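Local structure of type IV pilus assembly protein PilF (Pseudomonas aeruginosa, 2HO1) at residues 205-209 against 210-214; 184-188 against 189-193; 68-71 against 72-75. The protein serves type IV pilus biogenesis as an outer-membrane lipoprotein of TPR repeats that interacts with PilQ and is essential for its localization and assembly into dodecameric secretins. All coordinates share one frame; numbering follows the deposited sequence.

Contact 1: 205-209 against 210-214; sequences GGQNA and RSLLL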
ATOM      1  N   GLY A 205       1.836 -30.355  -5.602  1.00 68.88           N
ATOM      2  CA  GLY A 205       1.565 -31.359  -4.595  1.00 69.12           C
ATOM      3  C   GLY A 205       0.147 -31.483  -4.061  1.00 69.22           C
ATOM      4  O   GLY A 205      -0.651 -32.278  -4.568  1.00 71.41           O
ATOM      5  N   GLY A 206      -0.161 -30.698  -3.032  1.00 67.21           N
ATOM      6  CA  GLY A 206      -1.456 -30.757  -2.385  1.00 62.90           C
ATOM      7  C   GLY A 206      -2.681 -30.779  -3.260  1.00 60.70           C
ATOM      8  O   GLY A 206      -2.607 -30.551  -4.462  1.00 62.62           O
ATOM      9  N   GLN A 207      -3.804 -31.074  -2.618  1.00 56.26           N
ATOM     10  CA  GLN A 207      -5.144 -31.127  -3.192  1.00 53.85           C
ATOM     11  C   GLN A 207      -6.012 -31.266  -1.956  1.00 52.82           C
ATOM     12  O   GLN A 207      -5.634 -31.947  -1.009  1.00 52.75           O
ATOM     13  CB  GLN A 207      -5.364 -32.356  -4.091  1.00 52.64           C
ATOM     14  CG  GLN A 207      -4.978 -32.177  -5.575  1.00 51.09           C
ATOM     15  CD  GLN A 207      -5.977 -31.333  -6.379  1.00 49.19           C
ATOM     16  OE1 GLN A 207      -6.903 -30.736  -5.840  1.00 49.58           O
ATOM     17  NE2 GLN A 207      -5.781 -31.292  -7.677  1.00 49.19           N
ATOM     18  N   ASN A 208      -7.149 -30.589  -1.939  1.00 51.28           N
ATOM     19  CA  ASN A 208      -8.069 -30.695  -0.815  1.00 48.46           C
ATOM     20  C   ASN A 208      -9.449 -30.766  -1.445  1.00 46.31           C
ATOM     21  O   ASN A 208      -9.554 -30.750  -2.666  1.00 47.27           O
ATOM     22  CB  ASN A 208      -7.920 -29.498   0.168  1.00 48.98           C
ATOM     23  CG  ASN A 208      -8.066 -28.124  -0.505  1.00 49.28           C
ATOM     24  OD1 ASN A 208      -8.701 -27.980  -1.546  1.00 48.66           O
ATOM     25  ND2 ASN A 208      -7.494 -27.104   0.120  1.00 48.75           N
ATOM     26  N   ALA A 209     -10.495 -30.860  -0.639  1.00 43.92           N
ATOM     27  CA  ALA A 209     -11.839 -30.965  -1.173  1.00 43.33           C
ATOM     28  C   ALA A 209     -12.099 -29.826  -2.159  1.00 44.90           C
ATOM     29  O   ALA A 209     -12.534 -30.047  -3.294  1.00 44.05           O
ATOM     30  CB  ALA A 209     -12.846 -30.933  -0.047  1.00 40.26           C
ATOM     31  N   ARG A 210     -11.822 -28.606  -1.710  1.00 46.30           N
ATOM     32  CA  ARG A 210     -12.001 -27.419  -2.526  1.00 45.20           C
ATOM     33  C   ARG A 210     -11.310 -27.502  -3.885  1.00 44.08           C
ATOM     34  O   ARG A 210     -11.945 -27.306  -4.911  1.00 45.49           O
ATOM     35  CB  ARG A 210     -11.485 -26.187  -1.782  1.00 45.57           C
ATOM     36  CG  ARG A 210     -11.595 -24.893  -2.601  1.00 45.30           C
ATOM     37  CD  ARG A 210     -10.722 -23.789  -2.033  1.00 44.95           C
ATOM     38  NE  ARG A 210     -10.794 -22.588  -2.861  1.00 45.26           N
ATOM     39  CZ  ARG A 210      -9.980 -21.548  -2.737  1.00 41.85           C
ATOM     40  NH1 ARG A 210      -9.032 -21.569  -1.823  1.00 40.12           N
ATOM     41  NH2 ARG A 210     -10.117 -20.497  -3.533  1.00 39.23           N
ATOM     42  N   SER A 211     -10.014 -27.783  -3.898  1.00 44.70           N
ATOM     43  CA  SER A 211      -9.283 -27.839  -5.149  1.00 45.82           C
ATOM     44  C   SER A 211      -9.672 -28.992  -6.069  1.00 48.82           C
ATOM     45  O   SER A 211      -9.619 -28.839  -7.297  1.00 50.10           O
ATOM     46  CB  SER A 211      -7.773 -27.828  -4.908  1.00 43.74           C
ATOM     47  OG  SER A 211      -7.328 -28.967  -4.224  1.00 43.14           O
ATOM     48  N   LEU A 212     -10.075 -30.128  -5.497  1.00 47.57           N
ATOM     49  CA  LEU A 212     -10.489 -31.269  -6.312  1.00 47.12           C
ATOM     50  C   LEU A 212     -11.752 -30.880  -7.065  1.00 46.26           C
ATOM     51  O   LEU A 212     -11.877 -31.160  -8.257  1.00 46.40           O
ATOM     52  CB  LEU A 212     -10.748 -32.529  -5.446  1.00 44.57           C
ATOM     53  CG  LEU A 212      -9.471 -33.182  -4.904  1.00 43.16           C
ATOM     54  CD1 LEU A 212      -9.799 -34.194  -3.813  1.00 43.43           C
ATOM     55  CD2 LEU A 212      -8.697 -33.836  -6.059  1.00 42.00           C
ATOM     56  N   LEU A 213     -12.674 -30.209  -6.388  1.00 46.30           N
ATOM     57  CA  LEU A 213     -13.914 -29.809  -7.034  1.00 46.53           C
ATOM     58  C   LEU A 213     -13.662 -28.772  -8.135  1.00 48.50           C
ATOM     59  O   LEU A 213     -14.305 -28.809  -9.197  1.00 49.19           O
ATOM     60  CB  LEU A 213     -14.892 -29.250  -6.018  1.00 45.42           C
ATOM     61  CG  LEU A 213     -16.255 -28.880  -6.605  1.00 46.29           C
ATOM     62  CD1 LEU A 213     -16.979 -30.138  -7.089  1.00 45.76           C
ATOM     63  CD2 LEU A 213     -17.076 -28.170  -5.561  1.00 44.61           C
ATOM     64  N   LEU A 214     -12.729 -27.854  -7.884  1.00 48.37           N
ATOM     65  CA  LEU A 214     -12.400 -26.824  -8.867  1.00 48.18           C
ATOM     66  C   LEU A 214     -11.803 -27.507 -10.092  1.00 48.61           C
ATOM     67  O   LEU A 214     -12.142 -27.164 -11.225  1.00 49.03           O
ATOM     68  CB  LEU A 214     -11.403 -25.796  -8.286  1.00 44.91           C
ATOM     69  CG  LEU A 214     -10.791 -24.742  -9.239  1.00 45.17           C
ATOM     70  CD1 LEU A 214     -11.911 -23.975  -9.966  1.00 42.38           C
ATOM     71  CD2 LEU A 214      -9.893 -23.767  -8.447  1.00 42.25           C
TER
HETATM   72  O   HOH W   1      -8.092 -23.883  -0.085  1.00 41.86           O
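A209 opens helix 209-221 and meets the following turn through its backbone: A209 O receives the N-H of L213 at 3.1 Å. Its methyl group turns the other way, onto L235, Y239, S242 and E244, which brings the start of the helix up against the end of helix 225-238, the loop after it and the start of helix 243-249. Two residues earlier, Q207 reaches forward to the first turn. Its CG sits beside the backbone N (chi1 -88°) and the chain bends again at the next bond, carrying the amide to S211 and L212. S211 OG donates to Q207 OE1, but the modelled 2.4 Å between these oxygens is too short to be taken at face value. The same amide also touches the leucine, Q207 CD being 3.7 Å from L212 CD2, and both touch Y231. Q207 NE2 is anchored on Y198 OH. S211 OG also accepts the backbone N-H of N208 at 2.8 Å. In return N208 OD1 takes the N-H of S211 at 2.7 Å, in a nearly straight bond (171° at the hydrogen), and the reciprocal pair makes a capping box. Routine helical bonding begins with L212 N to N208 O, 2.9 Å. R210 passes N208 OD1 with its CB and then runs out extended to salt bridges with E180 and D183 on helix 175-187. At its end R210 NH1, which pairs with E180, donates in the guanidinium plane to a water that also accepts from N208 ND2. The N208 amide is thus held at both of its polar atoms, the S211 hydroxyl accepts from N208 N and probably donates, at a doubtful distance, to Q207 OE1, and the N-H groups of S211, L212 and L213 all find acceptors at the helix start.

Contact 2: 184-188 against 189-193; sequences LLYKE and REYVP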
ATOM      1  N   LEU A 184     -10.505 -17.579  -8.860  1.00 40.87           N
ATOM      2  CA  LEU A 184     -11.037 -16.299  -9.306  1.00 42.25           C
ATOM      3  C   LEU A 184     -11.332 -16.318 -10.784  1.00 41.48           C
ATOM      4  O   LEU A 184     -12.415 -15.933 -11.203  1.00 43.68           O
ATOM      5  CB  LEU A 184     -10.058 -15.175  -8.995  1.00 42.82           C
ATOM      6  CG  LEU A 184      -9.929 -14.879  -7.508  1.00 41.87           C
ATOM      7  CD1 LEU A 184      -8.769 -13.922  -7.287  1.00 43.24           C
ATOM      8  CD2 LEU A 184     -11.227 -14.310  -6.995  1.00 40.36           C
ATOM      9  N   LEU A 185     -10.377 -16.777 -11.583  1.00 42.09           N
ATOM     10  CA  LEU A 185     -10.583 -16.821 -13.032  1.00 43.58           C
ATOM     11  C   LEU A 185     -11.752 -17.731 -13.385  1.00 44.94           C
ATOM     12  O   LEU A 185     -12.582 -17.388 -14.233  1.00 44.60           O
ATOM     13  CB  LEU A 185      -9.309 -17.278 -13.725  1.00 42.56           C
ATOM     14  CG  LEU A 185      -8.187 -16.270 -13.485  1.00 43.79           C
ATOM     15  CD1 LEU A 185      -6.833 -16.881 -13.885  1.00 41.64           C
ATOM     16  CD2 LEU A 185      -8.502 -14.984 -14.273  1.00 43.22           C
ATOM     17  N   TYR A 186     -11.831 -18.889 -12.737  1.00 46.30           N
ATOM     18  CA  TYR A 186     -12.945 -19.786 -12.981  1.00 47.73           C
ATOM     19  C   TYR A 186     -14.250 -19.055 -12.737  1.00 50.07           C
ATOM     20  O   TYR A 186     -15.150 -19.081 -13.573  1.00 52.21           O
ATOM     21  CB  TYR A 186     -12.873 -21.029 -12.098  1.00 48.91           C
ATOM     22  CG  TYR A 186     -14.104 -21.896 -12.211  1.00 48.98           C
ATOM     23  CD1 TYR A 186     -14.320 -22.681 -13.333  1.00 50.81           C
ATOM     24  CD2 TYR A 186     -15.059 -21.913 -11.209  1.00 50.00           C
ATOM     25  CE1 TYR A 186     -15.445 -23.467 -13.447  1.00 52.00           C
ATOM     26  CE2 TYR A 186     -16.188 -22.696 -11.315  1.00 53.59           C
ATOM     27  CZ  TYR A 186     -16.375 -23.471 -12.437  1.00 52.99           C
ATOM     28  OH  TYR A 186     -17.499 -24.254 -12.548  1.00 54.24           O
ATOM     29  N   LYS A 187     -14.349 -18.394 -11.589  1.00 52.05           N
ATOM     30  CA  LYS A 187     -15.563 -17.669 -11.258  1.00 52.99           C
ATOM     31  C   LYS A 187     -15.860 -16.557 -12.266  1.00 55.08           C
ATOM     32  O   LYS A 187     -17.010 -16.157 -12.410  1.00 55.03           O
ATOM     33  CB  LYS A 187     -15.470 -17.084  -9.849  1.00 52.68           C
ATOM     34  CG  LYS A 187     -15.719 -18.068  -8.702  1.00 50.36           C
ATOM     35  CD  LYS A 187     -15.561 -17.340  -7.373  1.00 50.40           C
ATOM     36  CE  LYS A 187     -15.959 -18.202  -6.200  1.00 52.26           C
ATOM     37  NZ  LYS A 187     -15.168 -19.461  -6.170  1.00 55.00           N
ATOM     38  N   GLU A 188     -14.824 -16.067 -12.952  1.00 56.54           N
ATOM     39  CA  GLU A 188     -14.958 -15.008 -13.963  1.00 58.40           C
ATOM     40  C   GLU A 188     -15.244 -15.587 -15.349  1.00 58.89           C
ATOM     41  O   GLU A 188     -15.352 -14.841 -16.323  1.00 58.63           O
ATOM     42  CB  GLU A 188     -13.658 -14.208 -14.105  1.00 60.33           C
ATOM     43  CG  GLU A 188     -13.354 -13.194 -13.030  1.00 64.42           C
ATOM     44  CD  GLU A 188     -11.990 -12.549 -13.232  1.00 64.58           C
ATOM     45  OE1 GLU A 188     -11.625 -12.267 -14.389  1.00 67.29           O
ATOM     46  OE2 GLU A 188     -11.283 -12.313 -12.236  1.00 67.49           O
ATOM     47  N   ARG A 189     -15.309 -16.912 -15.439  1.00 59.03           N
ATOM     48  CA  ARG A 189     -15.543 -17.594 -16.710  1.00 58.70           C
ATOM     49  C   ARG A 189     -14.313 -17.529 -17.625  1.00 57.03           C
ATOM     50  O   ARG A 189     -14.399 -17.885 -18.789  1.00 58.84           O
ATOM     51  CB  ARG A 189     -16.741 -16.980 -17.435  1.00 61.33           C
ATOM     52  CG  ARG A 189     -18.049 -17.038 -16.680  1.00 64.71           C
ATOM     53  CD  ARG A 189     -18.757 -18.358 -16.903  1.00 67.42           C
ATOM     54  NE  ARG A 189     -20.075 -18.392 -16.271  1.00 70.18           N
ATOM     55  CZ  ARG A 189     -21.035 -17.489 -16.474  1.00 71.76           C
ATOM     56  NH1 ARG A 189     -20.831 -16.460 -17.295  1.00 72.27           N
ATOM     57  NH2 ARG A 189     -22.210 -17.623 -15.869  1.00 71.67           N
ATOM     58  N   GLU A 190     -13.182 -17.064 -17.105  1.00 54.58           N
ATOM     59  CA  GLU A 190     -11.933 -16.980 -17.861  1.00 53.10           C
ATOM     60  C   GLU A 190     -11.250 -18.343 -17.768  1.00 52.33           C
ATOM     61  O   GLU A 190     -10.133 -18.453 -17.248  1.00 51.94           O
ATOM     62  CB  GLU A 190     -11.018 -15.935 -17.229  1.00 56.19           C
ATOM     63  CG  GLU A 190     -11.328 -14.493 -17.546  1.00 58.36           C
ATOM     64  CD  GLU A 190     -10.782 -14.090 -18.904  1.00 62.50           C
ATOM     65  OE1 GLU A 190     -11.445 -14.400 -19.922  1.00 62.25           O
ATOM     66  OE2 GLU A 190      -9.682 -13.481 -18.948  1.00 63.98           O
ATOM     67  N   TYR A 191     -11.913 -19.374 -18.291  1.00 50.54           N
ATOM     68  CA  TYR A 191     -11.428 -20.748 -18.221  1.00 47.89           C
ATOM     69  C   TYR A 191     -10.014 -21.092 -18.626  1.00 47.45           C
ATOM     70  O   TYR A 191      -9.383 -21.908 -17.964  1.00 47.26           O
ATOM     71  CB  TYR A 191     -12.379 -21.674 -18.972  1.00 47.84           C
ATOM     72  CG  TYR A 191     -13.805 -21.549 -18.515  1.00 48.51           C
ATOM     73  CD1 TYR A 191     -14.163 -21.817 -17.191  1.00 48.16           C
ATOM     74  CD2 TYR A 191     -14.800 -21.130 -19.394  1.00 48.51           C
ATOM     75  CE1 TYR A 191     -15.481 -21.672 -16.760  1.00 47.18           C
ATOM     76  CE2 TYR A 191     -16.110 -20.978 -18.971  1.00 47.77           C
ATOM     77  CZ  TYR A 191     -16.441 -21.254 -17.659  1.00 47.31           C
ATOM     78  OH  TYR A 191     -17.740 -21.128 -17.263  1.00 47.17           O
ATOM     79  N   VAL A 192      -9.494 -20.512 -19.700  1.00 47.89           N
ATOM     80  CA  VAL A 192      -8.139 -20.877 -20.096  1.00 48.10           C
ATOM     81  C   VAL A 192      -7.111 -20.361 -19.112  1.00 49.49           C
ATOM     82  O   VAL A 192      -6.183 -21.078 -18.741  1.00 51.23           O
ATOM     83  CB  VAL A 192      -7.807 -20.395 -21.542  1.00 48.60           C
ATOM     84  CG1 VAL A 192      -6.352 -20.727 -21.898  1.00 46.52           C
ATOM     85  CG2 VAL A 192      -8.731 -21.095 -22.517  1.00 48.69           C
ATOM     86  N   PRO A 193      -7.229 -19.092 -18.692  1.00 49.17           N
ATOM     87  CA  PRO A 193      -6.230 -18.619 -17.726  1.00 48.52           C
ATOM     88  C   PRO A 193      -6.427 -19.410 -16.412  1.00 46.87           C
ATOM     89  O   PRO A 193      -5.463 -19.767 -15.740  1.00 45.81           O
ATOM     90  CB  PRO A 193      -6.579 -17.142 -17.548  1.00 48.06           C
ATOM     91  CG  PRO A 193      -7.284 -16.792 -18.791  1.00 50.22           C
ATOM     92  CD  PRO A 193      -8.114 -18.001 -19.120  1.00 49.45           C
TER
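Y186 and Y191 bring their rings together obliquely, with the planes at 58° and the centroids 5.9 Å apart. The touch is between one flank of each ring: Y186 CD1 lies at the edge of the Y191 ring, close to its plane, 3.8 Å from Y191 CE1. Y186 swings out anti to its own N (chi1 173°), which carries the ring to Y191 and onto L214, R217 and L218 of helix 209-221. One face of the Y191 ring is met near its rim by R189 O, 3.3 Å above the plane. Away from the tyrosine pair, L185 crosses P193 at about a right angle, L185 CD1 being 3.7 Å from P193 CB, while its other methyl, CD2, reaches E190 CB at 4.0 Å. The backbone between is a Schellman motif. R189 takes a positive phi of 72°, E190 N donates to L185 O at 3.0 Å, and R189 N donates to Y186 O at 2.9 Å from well above that carbonyl's plane. E188 and E190 hold their carboxylates almost parallel, E188 OE1 lying 5.1 Å from E190 OE2; a weak, long ion pair from E188 OE1 to K161 probably offsets part of the like charge. The chemistry thus divides: apolar and aromatic groups join the two helix ends, the backbone bonds close the turn, and the nearby acids probably add little to the hold.

Contact 3: 68-71 against 72-75; sequences PSSA and DAHA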
ATOM      1  N   PRO A  68      14.855  -5.053  26.773  1.00 50.92           N
ATOM      2  CA  PRO A  68      13.425  -4.795  26.945  1.00 51.19           C
ATOM      3  C   PRO A  68      12.688  -4.296  25.712  1.00 51.13           C
ATOM      4  O   PRO A  68      11.474  -4.445  25.618  1.00 51.51           O
ATOM      5  CB  PRO A  68      13.396  -3.775  28.082  1.00 51.50           C
ATOM      6  CG  PRO A  68      14.568  -4.158  28.899  1.00 50.99           C
ATOM      7  CD  PRO A  68      15.617  -4.351  27.823  1.00 51.73           C
ATOM      8  N   SER A  69      13.409  -3.727  24.760  1.00 50.19           N
ATOM      9  CA  SER A  69      12.740  -3.219  23.578  1.00 49.31           C
ATOM     10  C   SER A  69      13.072  -3.988  22.290  1.00 48.41           C
ATOM     11  O   SER A  69      12.714  -3.566  21.198  1.00 47.49           O
ATOM     12  CB  SER A  69      13.052  -1.732  23.413  1.00 49.65           C
ATOM     13  OG  SER A  69      14.384  -1.538  22.983  1.00 52.15           O
ATOM     14  N   SER A  70      13.744  -5.128  22.414  1.00 46.82           N
ATOM     15  CA  SER A  70      14.069  -5.921  21.225  1.00 45.28           C
ATOM     16  C   SER A  70      12.817  -6.240  20.385  1.00 44.32           C
ATOM     17  O   SER A  70      11.911  -6.954  20.846  1.00 44.83           O
ATOM     18  CB  SER A  70      14.748  -7.235  21.620  1.00 45.20           C
ATOM     19  OG  SER A  70      14.778  -8.123  20.518  1.00 41.16           O
ATOM     20  N   ALA A  71      12.782  -5.737  19.150  1.00 40.93           N
ATOM     21  CA  ALA A  71      11.642  -5.954  18.280  1.00 38.71           C
ATOM     22  C   ALA A  71      11.521  -7.419  17.881  1.00 38.94           C
ATOM     23  O   ALA A  71      10.407  -7.956  17.769  1.00 36.85           O
ATOM     24  CB  ALA A  71      11.749  -5.079  17.030  1.00 38.40           C
ATOM     25  N   ASP A  72      12.657  -8.071  17.658  1.00 35.84           N
ATOM     26  CA  ASP A  72      12.613  -9.459  17.256  1.00 37.23           C
ATOM     27  C   ASP A  72      12.166 -10.372  18.413  1.00 35.83           C
ATOM     28  O   ASP A  72      11.561 -11.408  18.165  1.00 36.23           O
ATOM     29  CB  ASP A  72      13.981  -9.929  16.738  1.00 41.64           C
ATOM     30  CG  ASP A  72      14.288  -9.452  15.312  1.00 45.13           C
ATOM     31  OD1 ASP A  72      13.464  -8.759  14.680  1.00 48.61           O
ATOM     32  OD2 ASP A  72      15.378  -9.795  14.821  1.00 49.51           O
ATOM     33  N   ALA A  73      12.472 -10.004  19.653  1.00 33.31           N
ATOM     34  CA  ALA A  73      12.071 -10.837  20.790  1.00 33.58           C
ATOM     35  C   ALA A  73      10.576 -10.668  21.043  1.00 34.05           C
ATOM     36  O   ALA A  73       9.852 -11.647  21.304  1.00 33.60           O
ATOM     37  CB  ALA A  73      12.871 -10.485  22.024  1.00 32.97           C
ATOM     38  N   HIS A  74      10.102  -9.431  20.977  1.00 33.13           N
ATOM     39  CA  HIS A  74       8.660  -9.211  21.129  1.00 33.92           C
ATOM     40  C   HIS A  74       7.916  -9.942  20.008  1.00 33.38           C
ATOM     41  O   HIS A  74       6.923 -10.642  20.245  1.00 32.35           O
ATOM     42  CB  HIS A  74       8.352  -7.730  21.073  1.00 34.10           C
ATOM     43  CG  HIS A  74       8.682  -7.022  22.339  1.00 33.70           C
ATOM     44  ND1 HIS A  74       8.108  -7.362  23.548  1.00 36.75           N
ATOM     45  CD2 HIS A  74       9.533  -6.005  22.595  1.00 35.50           C
ATOM     46  CE1 HIS A  74       8.594  -6.580  24.493  1.00 37.27           C
ATOM     47  NE2 HIS A  74       9.458  -5.747  23.943  1.00 37.78           N
ATOM     48  N   ALA A  75       8.427  -9.827  18.788  1.00 31.57           N
ATOM     49  CA  ALA A  75       7.786 -10.468  17.637  1.00 30.26           C
ATOM     50  C   ALA A  75       7.690 -11.989  17.756  1.00 30.71           C
ATOM     51  O   ALA A  75       6.678 -12.592  17.398  1.00 32.30           O
ATOM     52  CB  ALA A  75       8.528 -10.082  16.354  1.00 32.27           C
TER
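H74 reaches back from the first turn of helix 71-83 to the loop before it. H74 CB lies 3.6 Å from S70 O, and CG is set beside the backbone N (chi1 -77°). The same carbonyl oxygen follows the ring outward: CG passes it, and H74 CD2 comes within 3.1 Å of S70 O, which approaches the ring obliquely. At the tip, H74 NE2 donates to P68 O at 2.9 Å, a moderately bent bond (152° at the hydrogen) reaching an oxygen near the ring edge. H74 CE1, between the two nitrogens, also lies near P68 O, at 3.8 Å. The other ring nitrogen, ND1, is bonded to E93 of helix 87-100, so two polar anchors fix the rotation of the imidazole. The backbone N-H of H74 meets S70 O as well, at 3.1 Å. S70 holds the N-cap: its OG accepts the N-H of A73 at 3.1 Å and lies against that residue's methyl, while A71 O takes the N-H of A75. A serine N-cap following a short, proline-bearing link between helices 57-66 and 71-83 is in keeping with the short links between successive antiparallel helices of a TPR superhelix.

Overall arrangement
Contacts 1 and 3 both lie where a loop enters a helix and are partly buried, whereas contact 2 is a surface corner joining the end of helix 175-187 to the start of helix 191-202. Both helix starts are capped by side chains, asparagine with serine in contact 1 and serine alone in contact 3; contact 2 relies on a Schellman turn with tyrosine and leucine packing. Contacts 1 and 2 are neighbours, centres about 16 Å apart, touching where L214 CD1 packs on Y186 CB at 3.8 Å. Contact 3 lies across the chain's centre, its centre about 39 Å from that of contact 1 and 44 Å from that of contact 2.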